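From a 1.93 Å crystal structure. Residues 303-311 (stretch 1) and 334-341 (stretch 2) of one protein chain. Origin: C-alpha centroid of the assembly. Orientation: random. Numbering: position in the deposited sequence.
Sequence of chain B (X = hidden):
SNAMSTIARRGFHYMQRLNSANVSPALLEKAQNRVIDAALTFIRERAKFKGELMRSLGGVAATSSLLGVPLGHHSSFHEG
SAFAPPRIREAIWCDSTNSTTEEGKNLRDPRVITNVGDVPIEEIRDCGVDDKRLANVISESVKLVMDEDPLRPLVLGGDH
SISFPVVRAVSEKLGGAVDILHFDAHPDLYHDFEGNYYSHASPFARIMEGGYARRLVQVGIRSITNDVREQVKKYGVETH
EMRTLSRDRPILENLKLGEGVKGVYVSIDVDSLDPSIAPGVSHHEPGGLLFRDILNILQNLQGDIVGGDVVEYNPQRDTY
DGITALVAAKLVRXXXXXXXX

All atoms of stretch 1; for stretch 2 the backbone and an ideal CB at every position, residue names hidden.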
# COMPACT_ATOMS: atom_id res chain seq x y z
N GLY B 303 18.32 25.44 -28.28
CA GLY B 303 19.72 25.36 -27.84
C GLY B 303 20.27 23.99 -28.16
O GLY B 303 19.51 23.01 -28.33
N ASP B 304 21.58 23.92 -28.29
CA ASP B 304 22.32 22.67 -28.50
C ASP B 304 22.43 21.99 -27.13
O ASP B 304 23.32 22.37 -26.36
CB ASP B 304 23.65 23.04 -29.14
CG ASP B 304 24.51 21.85 -29.43
OD1 ASP B 304 23.93 20.75 -29.50
OD2 ASP B 304 25.77 22.03 -29.48
N ILE B 305 21.59 20.99 -26.86
CA ILE B 305 21.69 20.14 -25.64
C ILE B 305 22.89 19.18 -25.75
O ILE B 305 22.90 18.24 -26.60
CB ILE B 305 20.37 19.41 -25.36
CG1 ILE B 305 19.20 20.38 -25.38
CG2 ILE B 305 20.47 18.69 -24.02
CD1 ILE B 305 17.87 19.70 -25.50
N VAL B 306 23.86 19.43 -24.87
CA VAL B 306 25.16 18.69 -24.79
C VAL B 306 25.15 17.64 -23.67
O VAL B 306 25.93 16.67 -23.71
CB VAL B 306 26.34 19.66 -24.66
CG1 VAL B 306 26.33 20.60 -25.84
CG2 VAL B 306 26.36 20.44 -23.38
N GLY B 307 24.30 17.79 -22.66
CA GLY B 307 24.14 16.75 -21.64
C GLY B 307 22.89 16.97 -20.83
O GLY B 307 22.26 18.02 -20.95
N GLY B 308 22.62 16.04 -19.90
CA GLY B 308 21.44 16.16 -19.06
C GLY B 308 21.45 15.11 -17.97
O GLY B 308 22.29 14.23 -17.99
N ASP B 309 20.55 15.24 -17.03
CA ASP B 309 20.44 14.25 -15.94
C ASP B 309 18.99 14.19 -15.47
O ASP B 309 18.17 15.11 -15.72
CB ASP B 309 21.51 14.50 -14.88
CG ASP B 309 21.34 15.79 -14.14
OD1 ASP B 309 20.20 16.00 -13.63
OD2 ASP B 309 22.35 16.55 -14.03
N VAL B 310 18.64 13.04 -14.94
CA VAL B 310 17.37 12.81 -14.23
C VAL B 310 17.71 12.21 -12.87
O VAL B 310 18.27 11.13 -12.88
CB VAL B 310 16.42 11.94 -15.04
CG1 VAL B 310 15.11 11.76 -14.29
CG2 VAL B 310 16.18 12.57 -16.41
N VAL B 311 17.46 12.96 -11.78
CA VAL B 311 17.93 12.68 -10.40
C VAL B 311 16.78 12.62 -9.42
O VAL B 311 15.71 13.11 -9.77
CB VAL B 311 18.97 13.72 -9.98
CG1 VAL B 311 20.13 13.67 -10.96
CG2 VAL B 311 18.41 15.12 -9.89
N UNK B 334 11.86 11.74 -23.11
CA UNK B 334 11.59 13.00 -23.79
C UNK B 334 12.88 13.83 -23.79
O UNK B 334 13.10 14.54 -24.76
CB UNK B 334 10.44 13.76 -23.12
N UNK B 335 13.71 13.75 -22.76
CA UNK B 335 15.04 14.41 -22.78
C UNK B 335 15.89 13.82 -23.90
O UNK B 335 16.50 14.62 -24.65
CB UNK B 335 15.75 14.25 -21.44
N UNK B 336 15.98 12.48 -24.02
CA UNK B 336 16.71 11.80 -25.11
C UNK B 336 16.19 12.27 -26.50
O UNK B 336 17.01 12.56 -27.36
CB UNK B 336 16.56 10.28 -24.98
N UNK B 337 14.87 12.32 -26.70
CA UNK B 337 14.20 12.77 -27.94
C UNK B 337 14.71 14.17 -28.33
O UNK B 337 14.87 14.43 -29.54
CB UNK B 337 12.68 12.79 -27.76
N UNK B 338 14.90 15.07 -27.37
CA UNK B 338 15.45 16.41 -27.64
C UNK B 338 16.97 16.37 -27.85
O UNK B 338 17.49 17.17 -28.64
CB UNK B 338 15.11 17.36 -26.49
N UNK B 339 17.71 15.60 -27.07
CA UNK B 339 19.18 15.71 -27.13
C UNK B 339 19.71 14.91 -28.35
O UNK B 339 20.71 15.30 -28.97
CB UNK B 339 19.81 15.20 -25.83
N UNK B 340 19.06 13.81 -28.69
CA UNK B 340 19.39 13.00 -29.88
C UNK B 340 19.04 13.76 -31.16
O UNK B 340 18.06 14.49 -31.20
CB UNK B 340 18.65 11.66 -29.85
N UNK B 341 19.80 13.48 -32.20
CA UNK B 341 19.89 14.33 -33.42
C UNK B 341 20.58 13.52 -34.51
O UNK B 341 21.30 12.55 -34.19
OXT UNK B 341 20.34 13.93 -35.64
CB UNK B 341 20.65 15.63 -33.15

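Strand 305-311 and helix 334-339 run nearly antiparallel, at 157° between their N-to-C directions, with axes approaching to 9.1 Å; the position after each helical turn therefore meets an earlier part of the strand.

Position 334 has helical angles (-78/-34), and its ideal CB has nothing of stretch 1 within 5.5 Å. Stretch 1 sets no preference here; the residue is Glu 334, whose OE2 is hydrogen-bonded elsewhere in the structure.

At position 335, CA-to-CB points toward the strand, and the ideal CB lies 5.3 Å from Val 310 CG2. The CA of 335 is 7.6 Å from Gly 308 CA, and the glycine offers no side chain, so there is room for a mid-sized apolar group such as leucine, isoleucine or methionine. The deposited Leu 335 (chi1 t, chi2 p) places CD2 4.1 Å from Gly 308 CA and 4.4 Å from Val 310 CG2. The glycine is integral to this fit: an ideal CB on Gly 308 would sit 2.8 Å from Leu 335 CD2, a clash.

Positions 336 and 337 are helical, and their ideal CB atoms are likewise beyond 5.5 Å of stretch 1. Many residues would suit both as far as this contact goes; they are Ala 336 and Ala 337.

Position 338 directs CB sideways, yet the ideal CB is 3.7 Å from Ile 305 CD1. An aliphatic beginning is favoured, while the end may be apolar or polar if it leads off the isoleucine. Lys 338 fits: its CB packs 3.8 Å from Ile 305 CD1, and its chain runs on through three m rotamers.

Position 339 is also sideways, but the CA of 339 is 5.3 Å from Ile 305 CA. The ideal CB of 339 is 4.0 Å from Ile 305 CG2. Ahead lies side-chain-free Gly 307, so a long, slender apolar chain is well suited, with leucine a shorter alternative. Met 339, extended at chi1 and chi2 (both t), brings SD to 3.9 Å from Ile 305 CG2 and 3.7 Å from Gly 307 CA.

Position 340, at -69/150, is the first to leave helical angles, and its CB points away. Small or polar residues would serve; it is Ser 340.

Position 341 turns CB toward stretch 1, with no atom of it within 5.5 Å. The Asp 304 carboxylate lies farther out, favouring a long cationic chain, lysine or arginine. Lys 341 forms a salt bridge, NZ to Asp 304 OD1 at 3.0 Å. A water reinforces the junction, donating to Ile 305 O (2.6 Å from its O) and to Met 339 O (2.7 Å).

Stretch 2, residues 334-341: ELAAKMSK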
# COMPACT_ATOMS: atom_id res chain seq x y z
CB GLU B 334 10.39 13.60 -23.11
CG GLU B 334 9.15 12.73 -23.24
CD GLU B 334 8.61 12.59 -24.66
OE1 GLU B 334 8.66 13.57 -25.43
OE2 GLU B 334 8.18 11.49 -25.00
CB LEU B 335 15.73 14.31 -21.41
CG LEU B 335 17.18 14.85 -21.33
CD1 LEU B 335 17.29 16.22 -21.94
CD2 LEU B 335 17.63 14.93 -19.87
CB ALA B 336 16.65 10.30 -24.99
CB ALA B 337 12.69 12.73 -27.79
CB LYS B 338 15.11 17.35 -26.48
CG LYS B 338 13.66 17.80 -26.47
CD LYS B 338 13.32 18.77 -27.59
CE LYS B 338 13.91 20.15 -27.36
NZ LYS B 338 13.06 21.18 -28.00
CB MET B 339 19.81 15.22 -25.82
CG MET B 339 21.30 15.12 -25.91
SD MET B 339 22.07 15.12 -24.29
CE MET B 339 21.80 13.44 -23.76
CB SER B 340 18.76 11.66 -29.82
OG SER B 340 19.38 10.92 -28.78
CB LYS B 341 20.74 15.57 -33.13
CG LYS B 341 20.00 16.83 -32.84
CD LYS B 341 20.83 17.80 -32.08
CE LYS B 341 22.26 17.96 -32.56
NZ LYS B 341 22.96 18.90 -31.65
O HOH W 1 21.68 17.85 -28.82
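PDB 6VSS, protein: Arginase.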